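Long-range contacts in esterase A (Caulobacter crescentus, PDB 5GKV), which probably hydrolyses ester or beta-lactam substrates, as a penicillin-binding protein homologue of the beta-lactamase family: residues Arg23-Val27 with Ala381-Leu386; Phe61-Lys65 with Ala219-Arg223; Glu111-Lys117 with Leu154-Pro159. One frame throughout, in Å; residues are numbered along the deposited sequence.

Contact 1. Residues Arg23-Val27 with Ala381-Leu386; sequences RFAAV and AAYASL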
loop_
_atom_site.group_PDB
_atom_site.type_symbol
_atom_site.label_atom_id
_atom_site.label_comp_id
_atom_site.label_asym_id
_atom_site.label_seq_id
_atom_site.Cartn_x
_atom_site.Cartn_y
_atom_site.Cartn_z
ATOM N N ARG A 23 -2.362 28.440 6.248
ATOM C CA ARG A 23 -1.927 28.194 4.875
ATOM C C ARG A 23 -2.744 27.092 4.207
ATOM O O ARG A 23 -2.970 27.140 2.990
ATOM C CB ARG A 23 -0.449 27.829 4.845
ATOM C CG ARG A 23 0.041 27.470 3.452
ATOM C CD ARG A 23 1.538 27.507 3.377
ATOM N NE ARG A 23 1.985 27.689 2.005
ATOM C CZ ARG A 23 3.144 27.234 1.541
ATOM N NH1 ARG A 23 3.963 26.558 2.345
ATOM N NH2 ARG A 23 3.475 27.440 0.270
ATOM N N PHE A 24 -3.218 26.109 4.981
ATOM C CA PHE A 24 -3.908 24.949 4.426
ATOM C C PHE A 24 -5.401 24.953 4.747
ATOM O O PHE A 24 -6.035 23.893 4.792
ATOM C CB PHE A 24 -3.242 23.659 4.908
ATOM C CG PHE A 24 -1.841 23.478 4.381
ATOM C CD1 PHE A 24 -1.629 23.027 3.095
ATOM C CD2 PHE A 24 -0.740 23.770 5.170
ATOM C CE1 PHE A 24 -0.351 22.861 2.595
ATOM C CE2 PHE A 24 0.540 23.618 4.680
ATOM C CZ PHE A 24 0.739 23.161 3.392
ATOM N N ALA A 25 -5.987 26.144 4.928
ATOM C CA ALA A 25 -7.414 26.233 5.226
ATOM C C ALA A 25 -8.262 25.510 4.188
ATOM O O ALA A 25 -9.300 24.946 4.530
ATOM C CB ALA A 25 -7.853 27.700 5.334
ATOM N N ALA A 26 -7.850 25.522 2.913
ATOM C CA ALA A 26 -8.624 24.818 1.890
ATOM C C ALA A 26 -8.714 23.319 2.176
ATOM O O ALA A 26 -9.729 22.680 1.859
ATOM C CB ALA A 26 -8.009 25.045 0.501
ATOM N N VAL A 27 -7.670 22.742 2.765
ATOM C CA VAL A 27 -7.716 21.320 3.099
ATOM C C VAL A 27 -8.809 21.055 4.129
ATOM O O VAL A 27 -9.600 20.116 3.986
ATOM C CB VAL A 27 -6.343 20.836 3.592
ATOM C CG1 VAL A 27 -6.412 19.358 3.955
ATOM C CG2 VAL A 27 -5.297 21.043 2.488
ATOM N N ALA A 381 -6.367 19.972 -2.824
ATOM C CA ALA A 381 -6.432 21.160 -1.976
ATOM C C ALA A 381 -5.099 21.442 -1.298
ATOM O O ALA A 381 -4.710 22.610 -1.123
ATOM C CB ALA A 381 -7.527 20.998 -0.917
ATOM N N ALA A 382 -4.397 20.390 -0.868
ATOM C CA ALA A 382 -3.110 20.603 -0.219
ATOM C C ALA A 382 -2.118 21.223 -1.197
ATOM O O ALA A 382 -1.423 22.190 -0.863
ATOM C CB ALA A 382 -2.579 19.281 0.339
ATOM N N TYR A 383 -2.053 20.682 -2.424
ATOM C CA TYR A 383 -1.140 21.241 -3.421
ATOM C C TYR A 383 -1.529 22.664 -3.808
ATOM O O TYR A 383 -0.650 23.499 -4.063
ATOM C CB TYR A 383 -1.093 20.354 -4.667
ATOM C CG TYR A 383 -0.058 19.248 -4.589
ATOM C CD1 TYR A 383 -0.410 17.970 -4.149
ATOM C CD2 TYR A 383 1.266 19.475 -4.970
ATOM C CE1 TYR A 383 0.539 16.949 -4.078
ATOM C CE2 TYR A 383 2.214 18.463 -4.906
ATOM C CZ TYR A 383 1.840 17.205 -4.456
ATOM O OH TYR A 383 2.769 16.200 -4.394
ATOM N N ALA A 384 -2.834 22.958 -3.886
ATOM C CA ALA A 384 -3.269 24.313 -4.223
ATOM C C ALA A 384 -2.949 25.309 -3.116
ATOM O O ALA A 384 -3.050 26.522 -3.337
ATOM C CB ALA A 384 -4.773 24.343 -4.514
ATOM N N SER A 385 -2.581 24.824 -1.934
ATOM C CA SER A 385 -2.198 25.674 -0.819
ATOM C C SER A 385 -0.713 25.995 -0.808
ATOM O O SER A 385 -0.282 26.842 -0.016
ATOM C CB SER A 385 -2.586 25.004 0.504
ATOM O OG SER A 385 -3.994 24.814 0.560
ATOM N N LEU A 386 0.071 25.337 -1.652
ATOM C CA LEU A 386 1.523 25.513 -1.644
ATOM C C LEU A 386 1.892 26.788 -2.388
ATOM O O LEU A 386 2.845 27.464 -2.007
ATOM C CB LEU A 386 2.220 24.300 -2.282
ATOM C CG LEU A 386 2.004 22.976 -1.529
ATOM C CD1 LEU A 386 2.568 21.786 -2.282
ATOM C CD2 LEU A 386 2.611 23.050 -0.151
HETATM O O HOH W 1 -2.048 29.024 1.087
#

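Contact 2. Residues Phe61-Lys65 with Ala219-Arg223; sequences FADRK and ADLMR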
loop_
_atom_site.group_PDB
_atom_site.type_symbol
_atom_site.label_atom_id
_atom_site.label_comp_id
_atom_site.label_asym_id
_atom_site.label_seq_id
_atom_site.Cartn_x
_atom_site.Cartn_y
_atom_site.Cartn_z
ATOM N N PHE A 61 -16.117 8.908 13.088
ATOM C CA PHE A 61 -16.223 7.832 14.071
ATOM C C PHE A 61 -15.400 6.611 13.699
ATOM O O PHE A 61 -15.264 6.256 12.524
ATOM C CB PHE A 61 -17.696 7.432 14.257
ATOM C CG PHE A 61 -18.556 8.604 14.591
ATOM C CD1 PHE A 61 -19.188 9.339 13.579
ATOM C CD2 PHE A 61 -18.658 9.040 15.902
ATOM C CE1 PHE A 61 -19.951 10.464 13.892
ATOM C CE2 PHE A 61 -19.434 10.170 16.218
ATOM C CZ PHE A 61 -20.066 10.875 15.204
ATOM N N ALA A 62 -14.861 5.966 14.741
ATOM C CA ALA A 62 -14.099 4.735 14.567
ATOM C C ALA A 62 -15.011 3.526 14.436
ATOM O O ALA A 62 -14.627 2.534 13.818
ATOM C CB ALA A 62 -13.154 4.539 15.759
ATOM N N ASP A 63 -16.227 3.602 14.981
ATOM C CA ASP A 63 -17.118 2.451 15.091
ATOM C C ASP A 63 -18.367 2.621 14.223
ATOM O O ASP A 63 -18.819 3.743 13.961
ATOM C CB ASP A 63 -17.537 2.237 16.555
ATOM C CG ASP A 63 -18.376 3.391 17.106
ATOM O OD1 ASP A 63 -18.047 4.577 16.840
ATOM O OD2 ASP A 63 -19.373 3.116 17.809
ATOM N N ARG A 64 -18.931 1.488 13.775
ATOM C CA ARG A 64 -20.132 1.551 12.941
ATOM C C ARG A 64 -21.319 2.153 13.689
ATOM O O ARG A 64 -22.200 2.738 13.059
ATOM C CB ARG A 64 -20.495 0.165 12.392
ATOM C CG ARG A 64 -19.679 -0.235 11.135
ATOM C CD ARG A 64 -20.031 -1.646 10.634
ATOM N NE ARG A 64 -19.818 -2.652 11.673
ATOM C CZ ARG A 64 -18.720 -3.397 11.772
ATOM N NH1 ARG A 64 -17.735 -3.247 10.893
ATOM N NH2 ARG A 64 -18.600 -4.293 12.743
ATOM N N LYS A 65 -21.354 2.042 15.021
ATOM C CA LYS A 65 -22.434 2.629 15.816
ATOM C C LYS A 65 -22.323 4.143 15.975
ATOM O O LYS A 65 -23.259 4.763 16.500
ATOM C CB LYS A 65 -22.486 1.987 17.207
ATOM C CG LYS A 65 -22.998 0.557 17.232
ATOM C CD LYS A 65 -23.228 0.094 18.665
ATOM C CE LYS A 65 -22.821 -1.351 18.877
ATOM N NZ LYS A 65 -22.971 -1.718 20.324
ATOM N N ALA A 219 -10.247 0.520 14.016
ATOM C CA ALA A 219 -11.561 0.994 13.601
ATOM C C ALA A 219 -12.374 -0.128 12.977
ATOM O O ALA A 219 -11.833 -0.996 12.297
ATOM C CB ALA A 219 -11.408 2.132 12.589
ATOM N N ASP A 220 -13.688 -0.107 13.211
ATOM C CA ASP A 220 -14.611 -0.871 12.377
ATOM C C ASP A 220 -14.510 -0.424 10.930
ATOM O O ASP A 220 -14.315 0.756 10.635
ATOM C CB ASP A 220 -16.076 -0.650 12.790
ATOM C CG ASP A 220 -16.412 -1.203 14.149
ATOM O OD1 ASP A 220 -15.642 -2.020 14.693
ATOM O OD2 ASP A 220 -17.477 -0.807 14.661
ATOM N N LEU A 221 -14.752 -1.355 10.024
ATOM C CA LEU A 221 -14.887 -1.041 8.615
ATOM C C LEU A 221 -16.352 -1.091 8.205
ATOM O O LEU A 221 -17.146 -1.868 8.745
ATOM C CB LEU A 221 -14.075 -2.024 7.770
ATOM C CG LEU A 221 -12.571 -2.001 8.046
ATOM C CD1 LEU A 221 -11.893 -3.129 7.298
ATOM C CD2 LEU A 221 -12.013 -0.650 7.607
ATOM N N MET A 222 -16.707 -0.235 7.260
ATOM C CA MET A 222 -17.986 -0.312 6.579
ATOM C C MET A 222 -17.708 -0.729 5.146
ATOM O O MET A 222 -17.003 -0.022 4.417
ATOM C CB MET A 222 -18.723 1.019 6.633
ATOM C CG MET A 222 -20.138 0.936 6.101
ATOM S SD MET A 222 -20.941 2.541 6.180
ATOM C CE MET A 222 -19.729 3.461 7.120
ATOM N N ARG A 223 -18.243 -1.881 4.756
ATOM C CA ARG A 223 -17.952 -2.455 3.458
ATOM C C ARG A 223 -18.660 -1.653 2.361
ATOM O O ARG A 223 -19.582 -0.881 2.637
ATOM C CB ARG A 223 -18.356 -3.936 3.438
ATOM C CG ARG A 223 -19.866 -4.235 3.354
ATOM C CD ARG A 223 -20.696 -3.637 4.519
ATOM N NE ARG A 223 -20.070 -3.914 5.806
ATOM C CZ ARG A 223 -20.341 -3.280 6.938
ATOM N NH1 ARG A 223 -21.227 -2.279 6.981
ATOM N NH2 ARG A 223 -19.691 -3.633 8.040
HETATM O O HOH W 2 -14.608 -4.408 10.736
HETATM O O HOH W 3 -19.772 -0.722 16.151
#

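Contact 3. Residues Glu111-Lys117 with Leu154-Pro159; sequences EFAQAGK and LAAMAP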
loop_
_atom_site.group_PDB
_atom_site.type_symbol
_atom_site.label_atom_id
_atom_site.label_comp_id
_atom_site.label_asym_id
_atom_site.label_seq_id
_atom_site.Cartn_x
_atom_site.Cartn_y
_atom_site.Cartn_z
ATOM N N GLU A 111 13.279 -22.495 -5.079
ATOM C CA GLU A 111 12.038 -23.170 -5.441
ATOM C C GLU A 111 11.204 -22.368 -6.433
ATOM O O GLU A 111 10.378 -22.953 -7.147
ATOM C CB GLU A 111 11.233 -23.461 -4.181
ATOM C CG GLU A 111 11.953 -24.402 -3.203
ATOM C CD GLU A 111 12.831 -23.685 -2.178
ATOM O OE1 GLU A 111 13.314 -22.559 -2.438
ATOM O OE2 GLU A 111 13.051 -24.271 -1.098
ATOM N N PHE A 112 11.412 -21.050 -6.503
ATOM C CA PHE A 112 10.655 -20.210 -7.430
ATOM C C PHE A 112 10.932 -20.545 -8.892
ATOM O O PHE A 112 10.151 -20.149 -9.761
ATOM C CB PHE A 112 10.986 -18.741 -7.192
ATOM C CG PHE A 112 9.967 -17.786 -7.771
ATOM C CD1 PHE A 112 8.745 -17.590 -7.136
ATOM C CD2 PHE A 112 10.242 -17.068 -8.926
ATOM C CE1 PHE A 112 7.803 -16.707 -7.650
ATOM C CE2 PHE A 112 9.299 -16.179 -9.456
ATOM C CZ PHE A 112 8.079 -16.004 -8.814
ATOM N N ALA A 113 12.040 -21.229 -9.192
ATOM C CA ALA A 113 12.392 -21.470 -10.587
ATOM C C ALA A 113 11.396 -22.375 -11.313
ATOM O O ALA A 113 11.450 -22.454 -12.546
ATOM C CB ALA A 113 13.799 -22.070 -10.682
ATOM N N GLN A 114 10.483 -23.033 -10.599
ATOM C CA GLN A 114 9.586 -23.992 -11.229
ATOM C C GLN A 114 8.702 -23.336 -12.292
ATOM O O GLN A 114 8.474 -22.115 -12.297
ATOM C CB GLN A 114 8.694 -24.659 -10.190
ATOM C CG GLN A 114 9.429 -25.392 -9.097
ATOM C CD GLN A 114 8.477 -25.852 -8.026
ATOM O OE1 GLN A 114 7.701 -26.789 -8.235
ATOM N NE2 GLN A 114 8.491 -25.172 -6.882
ATOM N N ALA A 115 8.206 -24.181 -13.209
ATOM C CA ALA A 115 7.221 -23.793 -14.222
ATOM C C ALA A 115 7.711 -22.646 -15.097
ATOM O O ALA A 115 6.923 -21.805 -15.538
ATOM C CB ALA A 115 5.874 -23.441 -13.583
ATOM N N GLY A 116 9.013 -22.596 -15.356
ATOM C CA GLY A 116 9.542 -21.627 -16.293
ATOM C C GLY A 116 9.837 -20.244 -15.747
ATOM O O GLY A 116 10.055 -19.323 -16.545
ATOM N N LYS A 117 9.872 -20.058 -14.424
ATOM C CA LYS A 117 10.097 -18.741 -13.831
ATOM C C LYS A 117 11.552 -18.512 -13.396
ATOM O O LYS A 117 11.813 -17.617 -12.589
ATOM C CB LYS A 117 9.160 -18.526 -12.638
ATOM C CG LYS A 117 7.682 -18.723 -12.929
ATOM C CD LYS A 117 6.815 -18.227 -11.775
ATOM C CE LYS A 117 7.086 -19.002 -10.491
ATOM N NZ LYS A 117 6.932 -20.471 -10.697
ATOM N N LEU A 154 2.811 -20.511 -5.020
ATOM C CA LEU A 154 3.314 -19.521 -5.969
ATOM C C LEU A 154 4.583 -20.017 -6.655
ATOM O O LEU A 154 4.737 -19.890 -7.879
ATOM C CB LEU A 154 3.573 -18.188 -5.250
ATOM C CG LEU A 154 2.345 -17.375 -4.823
ATOM C CD1 LEU A 154 2.692 -16.209 -3.855
ATOM C CD2 LEU A 154 1.610 -16.817 -6.048
ATOM N N ALA A 155 5.516 -20.577 -5.876
ATOM C CA ALA A 155 6.760 -21.062 -6.459
ATOM C C ALA A 155 6.502 -22.106 -7.536
ATOM O O ALA A 155 7.240 -22.174 -8.526
ATOM C CB ALA A 155 7.667 -21.637 -5.367
ATOM N N ALA A 156 5.448 -22.900 -7.377
ATOM C CA ALA A 156 5.140 -23.956 -8.331
ATOM C C ALA A 156 4.261 -23.488 -9.482
ATOM O O ALA A 156 4.102 -24.228 -10.457
ATOM C CB ALA A 156 4.456 -25.119 -7.616
ATOM N N MET A 157 3.715 -22.277 -9.418
ATOM C CA MET A 157 2.689 -21.871 -10.369
ATOM C C MET A 157 3.279 -21.412 -11.701
ATOM O O MET A 157 4.318 -20.743 -11.753
ATOM C CB MET A 157 1.833 -20.768 -9.761
ATOM C CG MET A 157 0.836 -20.148 -10.737
ATOM S SD MET A 157 -0.198 -18.938 -9.922
ATOM C CE MET A 157 -0.908 -18.145 -11.382
ATOM N N ALA A 158 2.601 -21.795 -12.797
ATOM C CA ALA A 158 2.932 -21.301 -14.126
ATOM C C ALA A 158 2.313 -19.919 -14.346
ATOM O O ALA A 158 1.165 -19.695 -13.969
ATOM C CB ALA A 158 2.420 -22.266 -15.190
ATOM N N PRO A 159 3.054 -18.982 -14.946
ATOM C CA PRO A 159 2.535 -17.621 -15.128
ATOM C C PRO A 159 1.325 -17.577 -16.047
ATOM O O PRO A 159 1.238 -18.306 -17.038
ATOM C CB PRO A 159 3.711 -16.868 -15.760
ATOM C CG PRO A 159 4.924 -17.699 -15.459
ATOM C CD PRO A 159 4.471 -19.113 -15.328
#

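Contact 1. Residues Arg23-Val27 with Ala381-Leu386
Start with Arg-23, whose extended side chain reaches the C terminus. Its first three chi angles are all t, so the chain runs out almost straight from a CB that points sideways, and the guanidinium arrives at the last residue of the protein. There NH2 of Arg-23 donates to O of Leu-386 at 2.4 Å, a very short bond lying near the guanidinium plane. Nearer the backbone, a water donates to O of Arg-23 (2.8 Å) and to O of Ser-385 (3.0 Å), linking the two segments.

Phe-24 takes chi1 m, which brings its ring against Ser-385 and Leu-386: CD1 of Phe-24 sits 3.4 Å from CB of Ser-385, and CZ on the ring edge lies 4.0 Å from CD2 of Leu-386. Ser-385, also m, folds its hydroxyl back along the chain to the preceding turn, where OG donates to O of Ala-381 at 2.9 Å. The hydroxyl is thus satisfied locally, while its CB carbon is left to meet the ring. One turn on, Val-27 with chi1 t pushes CG2 to within 3.5 Å of CA of Ala-382 and 4.1 Å of CB of Ala-381. The small alanines let the backbones close to 5.2 Å between the CA atoms of Val-27 and Ala-381.

Phe-24 and Val-27 also rest on Val-55 of strand 52-60, and Ala-382 on Phe-47 of strand 42-49. N-terminal helix 25-35 and C-terminal helix 373-384 therefore pair over the same central antiparallel sheet, as expected of the alpha/beta domain of the serine beta-lactamase and penicillin-binding protein fold.

Contact 2. Residues Phe61-Lys65 with Ala219-Arg223
This is a polar loop-to-loop contact at the surface of a beta-lactamase-type fold. Residues Phe-61 to Lys-65 leave the end of sheet strand 52-60, and Ala-219 to Arg-223 belong to the long connection between strand 206-208 and helix 235-241. Neither segment has regular secondary structure; the contact is made largely by individual hydrogen bonds and the side chain of Arg-64. ND2 of Asn-363 donates to the carbonyls of both Phe-61 and Asp-220, joining the two segments.

The backbones come closest at Ala-62 and Ala-219, whose CA atoms are 4.6 Å apart. Here N of Asp-220 makes a weak hydrogen bond to O of Ala-62 at 2.9 Å. CB of Ala-62 touches CB of Ala-219 at 4.3 Å. Asp-63 turns its carboxylate back into its own loop, where it accepts from the backbone N of Gln-67 and of Val-68.

Arg-64 has more of its own surface buried by 219-223 than any other residue of its segment. Its CB points sideways, but the end of the side chain swings across Asp-220, laying one guanidinium face over CB of that residue, and NH1 of Arg-64 donates to O of Leu-221 at 2.6 Å. The cost is a like-charge approach, with NH2 of Arg-223 3.5 Å from NH1 of Arg-64. The Asp-220 carboxylate instead serves the backbone: OD2 of Asp-220 accepts from N of Arg-64 at 2.9 Å, nearly straight at 166°, and takes a second hydrogen bond from a water 2.7 Å away, which in turn accepts weakly from N of Lys-65 at 3.4 Å.

Contact 3. Residues Glu111-Lys117 with Leu154-Pro159
Four backbone carbonyls gather round one lysine ammonium here. NZ of Lys-117 donates across the contact to O of Ala-155 and to O of Met-157, each at 2.8 Å, and within its own segment to O of Gln-114, also at 2.8 Å; O of Phe-112 adds a weak fourth partner, 3.4 Å from that NZ. Two of these acceptors come from the C-terminal end of helix 147-156 and the residues just beyond, where carbonyls run out of helical amides. O of Leu-154 is served differently, by N of Met-157 at 3.0 Å.

The loop curls round to bring the lysine back. O of Gln-114 also takes N of Lys-117 at 3.3 Å, and Ala-115 and Gly-116 both have positive phi; at Gly-116 a CB would be jammed against the preceding carbonyl O. Gln-114 turns its amide back along its own segment, NE2 donating to O of Glu-111 at 2.9 Å. Glu-111 points its carboxylate elsewhere, to a salt bridge with Arg-184. Apolar atoms fill the remainder: CB of Ala-115 lies 4.0 Å from CB of Ala-158, and CG of Lys-117 3.9 Å from CG of Pro-159.

Lys-117 is buried, yet across this contact its charge meets carbonyl oxygens and no carboxylate. That chemistry implies an ammonium solvated by backbone carbonyls, its charge stabilised by their dipoles, whose hydrogen bonds join the end of helix 147-156 to the loop after helix 105-108.

Overall arrangement
From the N terminus the chain first passes 23-27, which contact 1 joins to the last residues, so almost the whole protein lies in the loop it closes. After strands 42-49 and 52-60 comes 61-65; contact 2 closes a second loop when the chain reaches 219-223. Inside that loop, contact 3 joins 111-117 to 154-159. The three nest without crossing. Contact 1 ties the terminal helices beside the sheet, contact 2 ties the loop leaving strand 52-60 to a long connection, and contact 3 ties the loop after helix 105-108 to the end of helix 147-156. Centres of contacts 1 and 3 are 48 Å apart, on opposite sides of the chain's centre, and no two contacts touch.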